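PDB 4AY7: Methylcobalamin\: coenzyme M methyltransferase from Methanosarcina mazei, which transfers the methyl group of a methylated corrinoid to coenzyme M, a zinc-dependent step of methanogenesis. Local coordinates for residues 241-247 / 262-268; 21-25 / 286-290; 85-91 / 124-130; 181-186 / 227-231. Residues are numbered along the deposited sequence.

In the fold
The enzyme is a TIM barrel of the uroporphyrinogen decarboxylase family, and the four contacts sample its wall from the central strands to the outer helices. Contact 2 joins residues 21-25 to 286-290 and spans the others in sequence; inside that span come contact 3, then contact 4, then contact 1. Contacts 1 and 2 touch, their centres about 8 Å apart, because strands 265-267 and 287-292 are neighbours in the parallel sheet. Contact 4 pairs helices 178-202 and 221-238, about 18 Å from contact 1 between centres. Contact 3 lies about 29 Å from contact 2, centre to centre. Contact 1 thus sets the zinc ligand His246 in the barrel sheet, while contacts 3 and 4 join outer elements.

Contact 1 of 4, residues 241-247 / 262-268; sequences SVTVLHI and GFEGLSV. With ZN (zinc ion), chain C.
Strands 242-246 and 265-267 run parallel, their axes 4.6 Å apart at closest and crossing at -30°, as the two strands of a beta-alpha-beta unit of the TIM barrel. Val244 pairs with Gly265, Leu245 with Leu266 and His246 with Ser267. The hydrogen-bond ladder runs from Gly265 N to Thr243 O (3.2 Å), Leu245 N to Gly265 O (3.0 Å) and Ser267 N to Leu245 O (2.9 Å). Before the second strand, Glu264 bends its side chain (chi1 m, chi2 p) so that OE1 accepts from Thr243 N at 3.0 Å, extending the ladder by a side chain. Gly265 leaves room for Val244, whose CG2 a beta carbon there would crowd. On the Leu245-Leu266 face, Phe263 (chi1 m) lays its ring under Leu245, with Leu245 CB 3.7 Å from the ring centroid in a CH-pi contact; Leu245 CB also meets Leu266 CD2 at 3.9 Å. On the other face His246 (chi1 t) donates from ND1 to Ser267 OG at 2.8 Å, while its NE2 binds zinc at 2.2 Å beside Cys248 and Cys325. With its proton on ND1, the imidazole is oriented by serine and offers NE2 as a neutral ligand to the metal.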
# COMPACT_ATOMS: atom_id res chain seq x y z
N SER A 241 2.13 13.65 -5.30
CA SER A 241 3.05 13.33 -4.18
C SER A 241 4.00 12.23 -4.62
O SER A 241 3.80 11.59 -5.69
CB SER A 241 2.28 12.82 -2.93
OG SER A 241 1.68 11.55 -3.21
N VAL A 242 4.99 11.99 -3.77
CA VAL A 242 5.73 10.76 -3.80
C VAL A 242 4.77 9.59 -3.71
O VAL A 242 3.74 9.63 -2.99
CB VAL A 242 6.82 10.77 -2.69
CG1 VAL A 242 7.42 9.36 -2.49
CG2 VAL A 242 7.87 11.87 -3.02
N THR A 243 5.01 8.61 -4.60
CA THR A 243 4.21 7.39 -4.63
C THR A 243 5.07 6.12 -4.50
O THR A 243 6.27 6.10 -4.84
CB THR A 243 3.38 7.29 -5.90
OG1 THR A 243 4.27 7.30 -6.99
CG2 THR A 243 2.38 8.46 -6.09
N VAL A 244 4.41 5.04 -4.10
CA VAL A 244 4.97 3.72 -3.91
C VAL A 244 4.02 2.68 -4.50
O VAL A 244 2.80 2.73 -4.27
CB VAL A 244 5.25 3.43 -2.40
CG1 VAL A 244 5.77 2.02 -2.17
CG2 VAL A 244 6.31 4.38 -1.84
N LEU A 245 4.55 1.72 -5.23
CA LEU A 245 3.77 0.65 -5.82
C LEU A 245 4.13 -0.66 -5.12
O LEU A 245 5.28 -1.08 -5.11
CB LEU A 245 4.10 0.53 -7.30
CG LEU A 245 3.58 -0.67 -8.01
CD1 LEU A 245 2.05 -0.52 -8.04
CD2 LEU A 245 4.08 -0.70 -9.43
N HIS A 246 3.10 -1.30 -4.59
CA HIS A 246 3.25 -2.60 -3.96
C HIS A 246 2.52 -3.65 -4.74
O HIS A 246 1.27 -3.53 -4.89
CB HIS A 246 2.77 -2.52 -2.54
CG HIS A 246 2.75 -3.88 -1.88
ND1 HIS A 246 3.80 -4.39 -1.27
CD2 HIS A 246 1.76 -4.86 -1.83
CE1 HIS A 246 3.56 -5.66 -0.89
NE2 HIS A 246 2.30 -5.92 -1.16
N ILE A 247 3.20 -4.68 -5.23
CA ILE A 247 2.50 -5.75 -5.98
C ILE A 247 2.94 -7.02 -5.31
O ILE A 247 4.14 -7.30 -5.21
CB ILE A 247 2.79 -5.80 -7.49
CG1 ILE A 247 2.24 -4.55 -8.21
CG2 ILE A 247 2.17 -7.04 -8.19
CD1 ILE A 247 2.54 -4.53 -9.73
N GLY A 262 7.23 4.83 -12.99
CA GLY A 262 7.25 6.19 -12.46
C GLY A 262 6.98 6.41 -11.00
O GLY A 262 6.89 7.55 -10.56
N PHE A 263 6.93 5.34 -10.24
CA PHE A 263 6.81 5.42 -8.80
C PHE A 263 8.17 5.62 -8.19
O PHE A 263 9.11 4.99 -8.64
CB PHE A 263 6.21 4.12 -8.27
CG PHE A 263 4.78 3.93 -8.65
CD1 PHE A 263 4.48 3.38 -9.91
CD2 PHE A 263 3.74 4.24 -7.77
CE1 PHE A 263 3.15 3.20 -10.30
CE2 PHE A 263 2.43 4.06 -8.15
CZ PHE A 263 2.12 3.54 -9.42
N GLU A 264 8.29 6.46 -7.19
CA GLU A 264 9.55 6.57 -6.47
C GLU A 264 10.01 5.25 -5.90
O GLU A 264 11.19 4.94 -5.97
CB GLU A 264 9.43 7.57 -5.34
CG GLU A 264 9.59 8.99 -5.81
CD GLU A 264 8.42 9.60 -6.48
OE1 GLU A 264 7.36 8.96 -6.48
OE2 GLU A 264 8.60 10.75 -7.04
N GLY A 265 9.13 4.60 -5.20
CA GLY A 265 9.46 3.36 -4.55
C GLY A 265 8.64 2.20 -5.03
O GLY A 265 7.43 2.34 -5.41
N LEU A 266 9.29 1.05 -4.98
CA LEU A 266 8.66 -0.22 -5.11
C LEU A 266 8.71 -1.07 -3.83
O LEU A 266 9.72 -1.28 -3.20
CB LEU A 266 9.26 -1.01 -6.28
CG LEU A 266 9.30 -0.32 -7.60
CD1 LEU A 266 10.02 -1.24 -8.56
CD2 LEU A 266 7.90 0.00 -8.11
N SER A 267 7.53 -1.52 -3.40
CA SER A 267 7.38 -2.32 -2.15
C SER A 267 7.20 -3.73 -2.60
O SER A 267 6.23 -4.04 -3.33
CB SER A 267 6.21 -1.85 -1.34
OG SER A 267 5.82 -2.77 -0.34
N VAL A 268 8.06 -4.61 -2.09
CA VAL A 268 8.13 -5.98 -2.52
C VAL A 268 8.20 -6.96 -1.32
O VAL A 268 8.62 -6.60 -0.24
CB VAL A 268 9.41 -6.28 -3.30
CG1 VAL A 268 9.40 -5.49 -4.60
CG2 VAL A 268 10.66 -5.94 -2.44
ZN ZN C . 1.51 -8.00 -0.96

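Contact 2 of 4, residues 21-25 / 286-290; sequences AALKG and ARLVG
Arg287 folds its side chain beneath the C-terminal end of helix 15-24, CG lying 3.4 Å from Ala22 O, where a Schellman motif closes the helix with Gly25 as its C-prime residue. Gly25 has phi/psi of 85/18, and a beta carbon there would strike both the preceding carbonyl oxygen and Arg287 CD, so glycine suits the site twice over. The last turn is secured by Glu26 N to Ala21 O and a weak bond from Gly25 N to Ala22 O. Residues 287-290 form the start of strand 287-292, and Leu23 and Arg287 bring their CA atoms to 5.9 Å. Val289 (chi1 t) presents CG2 to Leu23 CD2 at 3.6 Å; Leu23 (m, t) also touches Val242 and Val244 of strand 242-246 and Val320 of strand 320-323, so helix 15-24 lies across several barrel strands. Arg287 also touches Asp319, a magnesium ligand of this protein. Chi2 and chi3 of the arginine, both p, curl it back, so that Arg287 NE donates to Leu23 O at 2.8 Å, nearly straight at 175°.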
# COMPACT_ATOMS: atom_id res chain seq x y z
N ALA A 21 13.11 11.85 1.22
CA ALA A 21 14.51 11.77 0.67
C ALA A 21 14.86 10.33 0.30
O ALA A 21 15.32 10.02 -0.86
CB ALA A 21 15.52 12.37 1.64
N ALA A 22 14.59 9.42 1.21
CA ALA A 22 14.84 8.00 0.93
C ALA A 22 14.19 7.43 -0.28
O ALA A 22 14.80 6.69 -1.05
CB ALA A 22 14.55 7.14 2.17
N LEU A 23 12.88 7.73 -0.41
CA LEU A 23 12.10 7.25 -1.51
C LEU A 23 12.56 7.89 -2.81
O LEU A 23 12.59 7.24 -3.84
CB LEU A 23 10.57 7.44 -1.27
CG LEU A 23 9.95 6.59 -0.17
CD1 LEU A 23 8.52 7.04 0.25
CD2 LEU A 23 10.05 5.10 -0.63
N LYS A 24 12.92 9.15 -2.78
CA LYS A 24 13.40 9.77 -3.99
C LYS A 24 14.84 9.39 -4.36
O LYS A 24 15.28 9.66 -5.48
CB LYS A 24 13.32 11.26 -3.84
CG LYS A 24 11.91 11.81 -3.80
CD LYS A 24 12.05 13.31 -3.92
CE LYS A 24 10.85 14.07 -3.42
NZ LYS A 24 11.24 15.50 -3.27
N GLY A 25 15.57 8.75 -3.46
CA GLY A 25 16.98 8.38 -3.75
C GLY A 25 17.96 9.48 -3.46
O GLY A 25 19.11 9.45 -3.93
N ALA A 286 14.11 3.09 -9.58
CA ALA A 286 13.19 3.22 -8.44
C ALA A 286 13.95 2.74 -7.20
O ALA A 286 15.06 2.15 -7.33
CB ALA A 286 11.90 2.42 -8.61
N ARG A 287 13.46 3.14 -6.03
CA ARG A 287 13.99 2.66 -4.77
C ARG A 287 13.22 1.49 -4.28
O ARG A 287 12.09 1.22 -4.73
CB ARG A 287 13.98 3.78 -3.75
CG ARG A 287 15.23 4.62 -3.66
CD ARG A 287 15.59 5.26 -5.00
NE ARG A 287 14.55 6.10 -5.55
CZ ARG A 287 14.39 6.42 -6.83
NH1 ARG A 287 15.26 6.07 -7.76
NH2 ARG A 287 13.38 7.18 -7.21
N LEU A 288 13.78 0.75 -3.33
CA LEU A 288 13.18 -0.51 -2.85
C LEU A 288 12.76 -0.43 -1.38
O LEU A 288 13.51 0.04 -0.51
CB LEU A 288 14.10 -1.70 -3.11
CG LEU A 288 13.50 -3.10 -3.07
CD1 LEU A 288 12.45 -3.30 -4.15
CD2 LEU A 288 14.59 -4.20 -3.13
N VAL A 289 11.51 -0.80 -1.13
CA VAL A 289 10.91 -0.73 0.18
C VAL A 289 10.57 -2.16 0.58
O VAL A 289 9.99 -2.90 -0.18
CB VAL A 289 9.64 0.10 0.18
CG1 VAL A 289 9.03 0.11 1.59
CG2 VAL A 289 9.88 1.53 -0.41
N GLY A 290 10.93 -2.52 1.79
CA GLY A 290 10.66 -3.90 2.27
C GLY A 290 11.73 -4.39 3.20
O GLY A 290 12.38 -3.57 3.82

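Contact 3 of 4, residues 85-91 / 124-130; sequences TVLVEAM and LLQRGRI
Arg129 (m, t, m) spreads its guanidinium against the first turn of helix 86-90. Its NE forms a salt bridge with OE1 of the extended (t, t) Glu89 at 2.8 Å; Arg129 NH2 gives a weak hydrogen bond to Thr85 OG1 at 2.8 Å, and Val86 CG2 lies over the guanidinium face. After a 3-10 turn at 124-126, a type II' beta turn runs from Arg127 to Ile130. Gly128 takes its positive phi within 4.5 Å, CA to CA, of Ala90, where a beta carbon would be too tight. Small Ala90 lets Ile130 CD1 approach its CB to 3.5 Å. One water links Val86 O, Glu89 OE1 and Arg129 N; another joins Ala90 O to Arg127 NH1, while Arg127 NE pairs with Asp123. Arg129 NH1 and Thr85 OG1 also hydrogen-bond to the 3-sulfinoalanine at position 83. The network ties helix 86-90 to the turn before helix 130-144, with the Thr85 side chain about 7 Å from that of coenzyme M-binding Gln103. Helices 157-165 and 178-202 flank Leu87 and Met91.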
# COMPACT_ATOMS: atom_id res chain seq x y z
N THR A 85 -10.54 -1.61 0.02
CA THR A 85 -11.90 -1.52 -0.50
C THR A 85 -12.53 -0.13 -0.48
O THR A 85 -13.67 0.06 -1.03
CB THR A 85 -12.92 -2.48 0.25
OG1 THR A 85 -13.12 -2.02 1.59
CG2 THR A 85 -12.45 -3.97 0.30
N VAL A 86 -11.89 0.87 0.08
CA VAL A 86 -12.56 2.15 0.18
C VAL A 86 -13.02 2.73 -1.18
O VAL A 86 -14.14 3.26 -1.32
CB VAL A 86 -11.72 3.16 1.00
CG1 VAL A 86 -12.30 4.59 0.99
CG2 VAL A 86 -11.60 2.71 2.45
N LEU A 87 -12.09 2.74 -2.13
CA LEU A 87 -12.35 3.37 -3.39
C LEU A 87 -13.34 2.50 -4.18
O LEU A 87 -14.26 2.98 -4.80
CB LEU A 87 -11.00 3.61 -4.17
CG LEU A 87 -11.17 4.20 -5.61
CD1 LEU A 87 -11.99 5.51 -5.52
CD2 LEU A 87 -9.79 4.39 -6.28
N VAL A 88 -13.13 1.19 -4.19
CA VAL A 88 -14.01 0.34 -5.02
C VAL A 88 -15.47 0.39 -4.52
O VAL A 88 -16.43 0.40 -5.33
CB VAL A 88 -13.46 -1.10 -5.14
CG1 VAL A 88 -12.16 -1.08 -5.96
CG2 VAL A 88 -13.16 -1.72 -3.81
N GLU A 89 -15.64 0.50 -3.22
CA GLU A 89 -16.92 0.70 -2.64
C GLU A 89 -17.52 2.04 -3.03
O GLU A 89 -18.72 2.10 -3.29
CB GLU A 89 -16.84 0.66 -1.14
CG GLU A 89 -18.17 0.90 -0.47
CD GLU A 89 -18.12 0.69 1.04
OE1 GLU A 89 -17.15 1.13 1.63
OE2 GLU A 89 -19.03 0.12 1.71
N ALA A 90 -16.75 3.10 -2.97
CA ALA A 90 -17.21 4.42 -3.46
C ALA A 90 -17.58 4.39 -4.94
O ALA A 90 -18.60 4.98 -5.32
CB ALA A 90 -16.18 5.47 -3.14
N MET A 91 -16.92 3.53 -5.69
CA MET A 91 -17.25 3.27 -7.10
C MET A 91 -18.46 2.34 -7.35
O MET A 91 -18.79 2.08 -8.52
CB MET A 91 -16.02 2.78 -7.86
CG MET A 91 -14.92 3.86 -8.11
SD MET A 91 -15.52 5.09 -9.29
CE MET A 91 -15.35 4.03 -10.75
N LEU A 124 -17.72 11.40 -6.42
CA LEU A 124 -16.92 10.28 -5.90
C LEU A 124 -16.45 10.54 -4.46
O LEU A 124 -16.59 9.71 -3.58
CB LEU A 124 -15.68 10.10 -6.76
CG LEU A 124 -14.82 8.89 -6.35
CD1 LEU A 124 -15.60 7.61 -6.48
CD2 LEU A 124 -13.57 8.87 -7.22
N LEU A 125 -15.90 11.73 -4.22
CA LEU A 125 -15.25 11.98 -2.91
C LEU A 125 -16.19 12.06 -1.70
O LEU A 125 -15.77 12.00 -0.54
CB LEU A 125 -14.36 13.22 -3.03
CG LEU A 125 -13.10 13.12 -3.95
CD1 LEU A 125 -12.34 14.44 -3.86
CD2 LEU A 125 -12.10 11.92 -3.71
N GLN A 126 -17.46 12.18 -1.94
CA GLN A 126 -18.46 12.14 -0.88
C GLN A 126 -19.05 10.77 -0.66
O GLN A 126 -19.79 10.57 0.32
CB GLN A 126 -19.58 13.16 -1.14
CG GLN A 126 -19.17 14.61 -1.02
CD GLN A 126 -19.53 15.35 -2.29
OE1 GLN A 126 -20.46 16.18 -2.34
NE2 GLN A 126 -18.83 14.98 -3.38
N ARG A 127 -18.71 9.84 -1.53
CA ARG A 127 -19.25 8.49 -1.51
C ARG A 127 -18.54 7.48 -0.63
O ARG A 127 -17.34 7.58 -0.41
CB ARG A 127 -19.33 7.94 -2.92
CG ARG A 127 -20.33 8.70 -3.77
CD ARG A 127 -20.57 8.00 -5.10
NE ARG A 127 -21.56 8.78 -5.87
CZ ARG A 127 -22.48 8.26 -6.67
NH1 ARG A 127 -22.52 6.94 -6.85
NH2 ARG A 127 -23.36 9.07 -7.30
N GLY A 128 -19.30 6.53 -0.09
CA GLY A 128 -18.70 5.45 0.69
C GLY A 128 -18.00 6.00 1.91
O GLY A 128 -18.51 6.90 2.56
N ARG A 129 -16.80 5.47 2.16
CA ARG A 129 -16.00 5.83 3.31
C ARG A 129 -14.84 6.75 2.94
O ARG A 129 -13.97 7.02 3.78
CB ARG A 129 -15.58 4.55 4.00
CG ARG A 129 -16.69 3.75 4.59
CD ARG A 129 -16.17 2.43 5.15
NE ARG A 129 -15.81 1.46 4.11
CZ ARG A 129 -14.65 0.86 4.00
NH1 ARG A 129 -13.71 1.07 4.90
NH2 ARG A 129 -14.45 0.00 3.01
N ILE A 130 -14.88 7.33 1.75
CA ILE A 130 -13.87 8.28 1.35
C ILE A 130 -13.81 9.39 2.38
O ILE A 130 -12.72 9.76 2.88
CB ILE A 130 -14.04 8.79 -0.12
CG1 ILE A 130 -13.60 7.64 -1.06
CG2 ILE A 130 -13.10 9.98 -0.41
CD1 ILE A 130 -13.77 7.94 -2.53
O HOH W 1 -15.88 3.32 0.69
O HOH W 2 -21.03 5.09 -5.89

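Contact 4 of 4, residues 181-186 / 227-231; sequences LEQALD and FLKSR
Two neighbouring helices of the TIM-barrel outer layer, 178-202 and 221-238, pack side by side here, joined by a salt-bridge network. Their short segments run nearly parallel, with axes 10.7 Å apart and a crossing angle of -23°; the nearest CA pairs are Glu182-Phe227 (7.4 Å) and Leu185-Arg231 (7.1 Å). Inside, Leu181 CD2 sits over the Phe227 ring, 3.8 Å from its centroid in a CH-pi contact, and Leu185 CD1 meets Phe227 CB at 4.1 Å and Leu228 CD2 at 4.0 Å. Leucines and phenylalanine suit this buried seam, which continues onto Phe170 of helix 167-176. Arg231 (m, p, t) lays its guanidinium over Leu185 CD1. Its NH1 donates to Phe227 O at 2.8 Å, NE to Asp186 OD1 at 3.1 Å, and NH2 to Glu182 OE1 at 3.0 Å and Asp186 OD1 at 3.2 Å. One arginine shared by two acids and a carbonyl buries its charge with an acceptor for each of its three nitrogens, while its flat face adds to the apolar seam.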
# COMPACT_ATOMS: atom_id res chain seq x y z
N LEU A 181 -11.77 -4.52 -21.28
CA LEU A 181 -10.61 -4.45 -20.42
C LEU A 181 -10.02 -3.02 -20.33
O LEU A 181 -9.83 -2.48 -19.20
CB LEU A 181 -9.52 -5.41 -20.86
CG LEU A 181 -8.45 -5.52 -19.80
CD1 LEU A 181 -8.69 -6.71 -18.89
CD2 LEU A 181 -7.09 -5.68 -20.48
N GLU A 182 -9.73 -2.41 -21.49
CA GLU A 182 -9.23 -1.04 -21.48
C GLU A 182 -10.14 0.04 -20.99
O GLU A 182 -9.69 0.95 -20.29
CB GLU A 182 -8.69 -0.63 -22.85
CG GLU A 182 -7.41 -1.35 -23.22
CD GLU A 182 -6.80 -0.71 -24.47
OE1 GLU A 182 -6.63 0.55 -24.54
OE2 GLU A 182 -6.56 -1.47 -25.42
N GLN A 183 -11.43 -0.07 -21.29
CA GLN A 183 -12.38 0.90 -20.75
C GLN A 183 -12.41 0.85 -19.23
O GLN A 183 -12.41 1.89 -18.59
CB GLN A 183 -13.76 0.66 -21.30
CG GLN A 183 -14.65 1.82 -21.02
CD GLN A 183 -16.04 1.61 -21.57
OE1 GLN A 183 -16.30 0.68 -22.40
NE2 GLN A 183 -16.93 2.50 -21.17
N ALA A 184 -12.43 -0.36 -18.67
CA ALA A 184 -12.43 -0.49 -17.19
C ALA A 184 -11.18 0.07 -16.52
O ALA A 184 -11.24 0.76 -15.48
CB ALA A 184 -12.64 -1.95 -16.81
N LEU A 185 -10.03 -0.29 -17.08
CA LEU A 185 -8.75 0.23 -16.62
C LEU A 185 -8.74 1.74 -16.68
O LEU A 185 -8.36 2.36 -15.72
CB LEU A 185 -7.63 -0.34 -17.48
CG LEU A 185 -7.38 -1.83 -17.19
CD1 LEU A 185 -6.46 -2.45 -18.25
CD2 LEU A 185 -6.72 -1.97 -15.82
N ASP A 186 -9.29 2.34 -17.73
CA ASP A 186 -9.32 3.78 -17.81
C ASP A 186 -10.20 4.44 -16.77
O ASP A 186 -9.80 5.44 -16.18
CB ASP A 186 -9.69 4.26 -19.25
CG ASP A 186 -8.53 3.98 -20.28
OD1 ASP A 186 -7.39 3.66 -19.85
OD2 ASP A 186 -8.80 4.03 -21.50
N PHE A 227 -1.05 -3.87 -21.23
CA PHE A 227 -2.21 -3.10 -20.71
C PHE A 227 -2.09 -2.36 -19.39
O PHE A 227 -2.71 -1.30 -19.20
CB PHE A 227 -3.45 -3.98 -20.56
CG PHE A 227 -3.81 -4.77 -21.78
CD1 PHE A 227 -4.34 -4.16 -22.88
CD2 PHE A 227 -3.63 -6.16 -21.81
CE1 PHE A 227 -4.66 -4.90 -24.00
CE2 PHE A 227 -3.92 -6.90 -22.93
CZ PHE A 227 -4.44 -6.29 -24.01
N LEU A 228 -1.31 -2.93 -18.46
CA LEU A 228 -1.31 -2.45 -17.06
C LEU A 228 -0.31 -1.36 -16.84
O LEU A 228 -0.62 -0.36 -16.20
CB LEU A 228 -1.11 -3.64 -16.15
CG LEU A 228 -2.04 -4.85 -16.35
CD1 LEU A 228 -1.81 -5.92 -15.24
CD2 LEU A 228 -3.54 -4.43 -16.47
N LYS A 229 0.90 -1.51 -17.41
CA LYS A 229 1.99 -0.56 -17.20
C LYS A 229 1.57 0.88 -17.51
O LYS A 229 1.84 1.78 -16.72
CB LYS A 229 3.17 -0.97 -18.08
CG LYS A 229 4.43 -0.21 -17.83
CD LYS A 229 5.58 -0.92 -18.57
CE LYS A 229 6.72 0.01 -18.84
NZ LYS A 229 8.03 -0.72 -19.09
N SER A 230 0.88 1.07 -18.63
CA SER A 230 0.48 2.43 -19.02
C SER A 230 -0.45 3.12 -18.05
O SER A 230 -0.30 4.35 -17.84
CB SER A 230 -0.08 2.52 -20.47
OG SER A 230 -1.28 1.77 -20.53
N ARG A 231 -1.34 2.34 -17.41
CA ARG A 231 -2.19 2.94 -16.44
C ARG A 231 -1.46 3.27 -15.18
O ARG A 231 -1.68 4.32 -14.57
CB ARG A 231 -3.47 2.09 -16.16
CG ARG A 231 -4.53 2.15 -17.27
CD ARG A 231 -4.26 1.22 -18.47
NE ARG A 231 -5.19 1.51 -19.56
CZ ARG A 231 -5.19 0.94 -20.75
NH1 ARG A 231 -4.30 0.04 -21.10
NH2 ARG A 231 -6.06 1.39 -21.67